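PDB 3RAG: uncharacterized protein from Alicyclobacillus acidocaldarius subsp. acidocaldarius, which is of unknown function but carries a von Willebrand factor A-type fold with a bound sodium ion, consistent with a metal-dependent binding role. Local coordinates for residues Q92-L95 and Q96-V99; L114-A117 and D118-R121. All coordinates share one frame; numbering follows the deposited sequence.

Interaction 1: Q92-L95 and Q96-V99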
ATOM      1  N   GLN A  92      -5.145   3.614 -10.288  1.00 31.07           N
ATOM      2  CA  GLN A  92      -5.697   4.332 -11.440  1.00 34.01           C
ATOM      3  C   GLN A  92      -4.874   5.574 -11.788  1.00 34.51           C
ATOM      4  O   GLN A  92      -4.534   5.782 -12.943  1.00 35.20           O
ATOM      5  CB  GLN A  92      -7.155   4.717 -11.217  1.00 39.26           C
ATOM      6  CG  GLN A  92      -7.737   5.456 -12.426  1.00 56.26           C
ATOM      7  CD  GLN A  92      -9.171   5.909 -12.234  1.00 75.11           C
ATOM      8  OE1 GLN A  92      -9.636   6.111 -11.110  1.00 81.89           O
ATOM      9  NE2 GLN A  92      -9.882   6.078 -13.341  1.00 84.28           N
HETATM   10  N   MSE A  93      -4.544   6.399 -10.794  1.00 32.44           N
HETATM   11  CA  MSE A  93      -3.725   7.579 -11.055  1.00 33.17           C
HETATM   12  C   MSE A  93      -2.341   7.250 -11.625  1.00 32.46           C
HETATM   13  O   MSE A  93      -1.856   7.920 -12.549  1.00 32.80           O
HETATM   14  CB  MSE A  93      -3.622   8.468  -9.793  1.00 35.59           C
HETATM   15  CG  MSE A  93      -4.929   9.226  -9.506  1.00 45.93           C
HETATM   16 SE   MSE A  93      -4.933  10.290  -8.025  1.00 49.29          SE
HETATM   17  CE  MSE A  93      -4.887   9.096  -6.710  1.00 40.06           C
ATOM     18  N   THR A  94      -1.699   6.222 -11.076  1.00 29.55           N
ATOM     19  CA  THR A  94      -0.385   5.831 -11.550  1.00 30.02           C
ATOM     20  C   THR A  94      -0.467   5.368 -13.014  1.00 32.79           C
ATOM     21  O   THR A  94       0.366   5.733 -13.850  1.00 31.03           O
ATOM     22  CB  THR A  94       0.201   4.706 -10.673  1.00 30.51           C
ATOM     23  OG1 THR A  94       0.415   5.217  -9.338  1.00 28.71           O
ATOM     24  CG2 THR A  94       1.525   4.216 -11.237  1.00 31.38           C
ATOM     25  N   LEU A  95      -1.473   4.559 -13.316  1.00 28.64           N
ATOM     26  CA  LEU A  95      -1.619   4.038 -14.679  1.00 31.01           C
ATOM     27  C   LEU A  95      -1.988   5.135 -15.687  1.00 31.95           C
ATOM     28  O   LEU A  95      -1.584   5.085 -16.861  1.00 34.68           O
ATOM     29  CB  LEU A  95      -2.635   2.890 -14.701  1.00 31.32           C
ATOM     30  CG  LEU A  95      -2.137   1.648 -13.957  1.00 32.25           C
ATOM     31  CD1 LEU A  95      -3.288   0.668 -13.820  1.00 31.22           C
ATOM     32  CD2 LEU A  95      -0.953   1.006 -14.707  1.00 31.33           C
ATOM     33  N   GLN A  96      -2.754   6.128 -15.241  1.00 32.65           N
ATOM     34  CA  GLN A  96      -3.063   7.264 -16.102  1.00 36.66           C
ATOM     35  C   GLN A  96      -1.777   7.984 -16.478  1.00 40.53           C
ATOM     36  O   GLN A  96      -1.607   8.414 -17.615  1.00 36.56           O
ATOM     37  CB  GLN A  96      -4.047   8.232 -15.432  1.00 40.86           C
ATOM     38  CG  GLN A  96      -5.452   7.667 -15.315  1.00 48.65           C
ATOM     39  CD  GLN A  96      -6.402   8.542 -14.509  1.00 61.89           C
ATOM     40  OE1 GLN A  96      -7.607   8.513 -14.734  1.00 68.48           O
ATOM     41  NE2 GLN A  96      -5.869   9.300 -13.552  1.00 59.31           N
ATOM     42  N   GLN A  97      -0.866   8.102 -15.519  1.00 36.64           N
ATOM     43  CA  GLN A  97       0.411   8.757 -15.772  1.00 39.42           C
ATOM     44  C   GLN A  97       1.232   7.929 -16.739  1.00 36.07           C
ATOM     45  O   GLN A  97       1.867   8.471 -17.637  1.00 38.49           O
ATOM     46  CB  GLN A  97       1.201   8.972 -14.462  1.00 42.90           C
ATOM     47  CG  GLN A  97       0.431   9.730 -13.375  1.00 48.54           C
ATOM     48  CD  GLN A  97       1.097   9.672 -11.975  1.00 72.26           C
ATOM     49  OE1 GLN A  97       1.748   8.678 -11.596  1.00 63.67           O
ATOM     50  NE2 GLN A  97       0.919  10.744 -11.205  1.00 71.75           N
ATOM     51  N   VAL A  98       1.247   6.613 -16.541  1.00 36.05           N
ATOM     52  CA  VAL A  98       1.976   5.725 -17.438  1.00 34.71           C
ATOM     53  C   VAL A  98       1.479   5.863 -18.873  1.00 36.09           C
ATOM     54  O   VAL A  98       2.271   5.964 -19.823  1.00 36.44           O
ATOM     55  CB  VAL A  98       1.867   4.241 -16.995  1.00 36.09           C
ATOM     56  CG1 VAL A  98       2.382   3.309 -18.088  1.00 38.62           C
ATOM     57  CG2 VAL A  98       2.630   4.024 -15.686  1.00 39.60           C
ATOM     58  N   VAL A  99       0.160   5.870 -19.030  1.00 31.14           N
ATOM     59  CA  VAL A  99      -0.417   5.930 -20.377  1.00 35.09           C
ATOM     60  C   VAL A  99      -0.139   7.287 -21.021  1.00 36.23           C
ATOM     61  O   VAL A  99       0.164   7.378 -22.217  1.00 37.61           O
ATOM     62  CB  VAL A  99      -1.916   5.616 -20.361  1.00 40.34           C
ATOM     63  CG1 VAL A  99      -2.549   5.967 -21.695  1.00 42.12           C
ATOM     64  CG2 VAL A  99      -2.138   4.148 -20.042  1.00 38.31           C
TER
HETATM   65  O   HOH W   1       2.519   6.988  -9.099  1.00 34.74           O
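Gln96 sets its CG anti to its own carbonyl carbon (chi1 -71°), which folds the aliphatic part of the chain back over the preceding turn and brings CG to 3.2 Å from Gln92 O. Gln92 makes the other choice, CG anti to the backbone N (chi1 -179°), and the two extended glutamines slant across each other, amide planes 39° apart. Gln92 NE2 stands 3.6 Å from Gln96 OE1, a loose polar approach, while Gln96 NE2 comes within 3.7 Å of Met93 CA. Beneath these side chains runs the i to i+4 bonding of an alpha-helix: Gln96 N to Gln92 O, Gln97 N to Met93 O, Val98 N to Thr94 O and Val99 N to Leu95 O. On another side, one water links Thr94 OG1, 2.8 Å away, to Gln97 OE1, donating to the latter at 3.1 Å; Thr94 OG1 is also hydrogen-bonded to Thr90 O. Since Gln96 also touches Met123 of helix 116-132, an alanine here would probably strip away the chain alongside Gln92 and take one contact from Met123. Backbone bonds thus carry the turn, with the glutamines adding loose packing and a water-mediated link, while Leu95 and Val99 meet Leu129.

Interaction 2: L114-A117 and D118-R121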
ATOM      1  N   LEU A 114      -5.973  15.323 -26.715  1.00 41.12           N
ATOM      2  CA  LEU A 114      -6.827  14.468 -27.535  1.00 43.20           C
ATOM      3  C   LEU A 114      -8.260  14.961 -27.491  1.00 41.16           C
ATOM      4  O   LEU A 114      -8.682  15.521 -26.487  1.00 47.15           O
ATOM      5  CB  LEU A 114      -6.798  13.019 -27.018  1.00 42.25           C
ATOM      6  CG  LEU A 114      -5.443  12.317 -27.004  1.00 41.85           C
ATOM      7  CD1 LEU A 114      -5.563  10.932 -26.355  1.00 43.25           C
ATOM      8  CD2 LEU A 114      -4.936  12.199 -28.432  1.00 42.09           C
ATOM      9  N   PRO A 115      -9.018  14.717 -28.567  1.00 45.67           N
ATOM     10  CA  PRO A 115     -10.450  15.025 -28.513  1.00 57.09           C
ATOM     11  C   PRO A 115     -11.175  14.055 -27.581  1.00 62.53           C
ATOM     12  O   PRO A 115     -10.693  12.936 -27.361  1.00 55.70           O
ATOM     13  CB  PRO A 115     -10.913  14.859 -29.966  1.00 57.00           C
ATOM     14  CG  PRO A 115      -9.913  13.979 -30.608  1.00 52.53           C
ATOM     15  CD  PRO A 115      -8.605  14.162 -29.866  1.00 44.96           C
ATOM     16  N   PRO A 116     -12.316  14.488 -27.024  1.00 66.91           N
ATOM     17  CA  PRO A 116     -13.130  13.715 -26.079  1.00 67.33           C
ATOM     18  C   PRO A 116     -13.244  12.236 -26.444  1.00 63.27           C
ATOM     19  O   PRO A 116     -13.091  11.387 -25.564  1.00 61.79           O
ATOM     20  CB  PRO A 116     -14.497  14.393 -26.179  1.00 72.81           C
ATOM     21  CG  PRO A 116     -14.164  15.813 -26.469  1.00 69.07           C
ATOM     22  CD  PRO A 116     -12.936  15.790 -27.342  1.00 66.47           C
ATOM     23  N   ALA A 117     -13.497  11.933 -27.713  1.00 58.89           N
ATOM     24  CA  ALA A 117     -13.656  10.546 -28.153  1.00 58.72           C
ATOM     25  C   ALA A 117     -12.387   9.706 -27.951  1.00 55.46           C
ATOM     26  O   ALA A 117     -12.456   8.540 -27.548  1.00 57.00           O
ATOM     27  CB  ALA A 117     -14.082  10.502 -29.593  1.00 60.83           C
ATOM     28  N   ASP A 118     -11.233  10.294 -28.252  1.00 50.32           N
ATOM     29  CA  ASP A 118      -9.959   9.604 -28.073  1.00 51.20           C
ATOM     30  C   ASP A 118      -9.609   9.528 -26.598  1.00 51.83           C
ATOM     31  O   ASP A 118      -9.076   8.518 -26.133  1.00 45.18           O
ATOM     32  CB  ASP A 118      -8.839  10.311 -28.827  1.00 51.95           C
ATOM     33  CG  ASP A 118      -8.950  10.142 -30.322  1.00 60.11           C
ATOM     34  OD1 ASP A 118      -9.408   9.072 -30.766  1.00 61.29           O
ATOM     35  OD2 ASP A 118      -8.586  11.084 -31.053  1.00 66.51           O
ATOM     36  N   ARG A 119      -9.906  10.591 -25.858  1.00 45.50           N
ATOM     37  CA  ARG A 119      -9.653  10.579 -24.419  1.00 51.28           C
ATOM     38  C   ARG A 119     -10.426   9.449 -23.753  1.00 52.60           C
ATOM     39  O   ARG A 119      -9.941   8.811 -22.811  1.00 46.72           O
ATOM     40  CB  ARG A 119     -10.006  11.921 -23.768  1.00 52.69           C
ATOM     41  CG  ARG A 119      -8.892  12.960 -23.842  1.00 59.17           C
ATOM     42  CD  ARG A 119      -9.081  14.074 -22.804  1.00 57.09           C
ATOM     43  NE  ARG A 119     -10.369  14.737 -22.950  1.00 55.62           N
ATOM     44  CZ  ARG A 119     -10.548  15.886 -23.598  1.00 60.95           C
ATOM     45  NH1 ARG A 119      -9.509  16.504 -24.148  1.00 59.31           N
ATOM     46  NH2 ARG A 119     -11.758  16.425 -23.683  1.00 57.91           N
ATOM     47  N   ALA A 120     -11.627   9.197 -24.261  1.00 52.00           N
ATOM     48  CA  ALA A 120     -12.461   8.102 -23.772  1.00 56.68           C
ATOM     49  C   ALA A 120     -11.860   6.729 -24.085  1.00 54.58           C
ATOM     50  O   ALA A 120     -11.944   5.801 -23.272  1.00 56.42           O
ATOM     51  CB  ALA A 120     -13.873   8.218 -24.349  1.00 56.12           C
ATOM     52  N   ARG A 121     -11.265   6.593 -25.266  1.00 51.32           N
ATOM     53  CA  ARG A 121     -10.630   5.338 -25.654  1.00 49.98           C
ATOM     54  C   ARG A 121      -9.447   5.068 -24.745  1.00 45.49           C
ATOM     55  O   ARG A 121      -9.230   3.933 -24.294  1.00 45.67           O
ATOM     56  CB  ARG A 121     -10.148   5.396 -27.101  1.00 59.69           C
ATOM     57  CG  ARG A 121     -10.872   4.450 -28.036  1.00 73.42           C
ATOM     58  CD  ARG A 121     -10.259   4.469 -29.432  1.00 82.85           C
ATOM     59  NE  ARG A 121     -10.280   5.798 -30.036  1.00 89.99           N
ATOM     60  CZ  ARG A 121     -11.307   6.286 -30.726  1.00 99.35           C
ATOM     61  NH1 ARG A 121     -12.401   5.557 -30.896  1.00104.07           N
ATOM     62  NH2 ARG A 121     -11.245   7.502 -31.247  1.00100.47           N
TER
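Pro115 O opens the backbone hydrogen bonding that joins 114-117 to 118-121, and it takes two donors. Arg119 N reaches it at 2.9 Å, nearly straight at 166° and in the carbonyl plane, whereas the bond from Asp118 N is weak, bent to 121°. Pro115 occupies the N-cap position, and as a proline it can offer no side-chain acceptor to the first turn. The next bonds follow the helical i to i+4 pattern, Ala120 N to Pro116 O and Arg121 N to Ala117 O.

Ionic contact comes next. Within 118-121, Asp118 and Arg121, three residues apart, form a salt bridge, Arg121 NH2 donating to Asp118 OD1 at a very short 2.5 Å. The bend of the arginine at chi3 (-59°) helps turn its guanidinium back toward the start of the helix, so that Ala117 O lies over the centre of one face. The negative charge of Asp118, in the first turn, would probably interact favourably with the helix dipole.

Packing contacts make up the third group. The other carboxylate oxygen, Asp118 OD2, approaches the ring of Pro115 at CG, 3.2 Å away. Leu114 crosses Asp118 at about a right angle, its CB 3.8 Å from Asp118 CB and equally far from Arg119 CG. Arg119 runs back past the beginning of the helix: its guanidinium has Pro116 N over one face toward the rim, NH2 comes within 3.7 Å of Pro116 CG, and NH1 stands 2.7 Å from Leu114 O, at an angle too poor for a hydrogen bond.

The contact spans the end of the connection from helix 79-106 (Leu114, Pro115) and the first turn of helix 116-132. The helix leads from here into strand 135-142, a parallel strand between 10-17 and 172-179 in the mixed sheet.

Interaction 1 and interaction 2 belong to consecutive helices, 79-106 and 116-132; their centres are about 16 Å apart and their nearest atoms about 7 Å, so they do not touch. The first is partly buried: it sits mid-helix, with one side against helix 116-132 and strand 10-17, and its side-chain chemistry is uncharged, built from amides, a hydroxyl, a water and aliphatic groups. The second is a surface contact at a helix start, its centre about 31 Å from the centre of the chain, where prolines begin the turn and a charged pair spans it. Together they illustrate how the same i to i+4 backbone bonding is accompanied by different side chains according to burial and position along a helix.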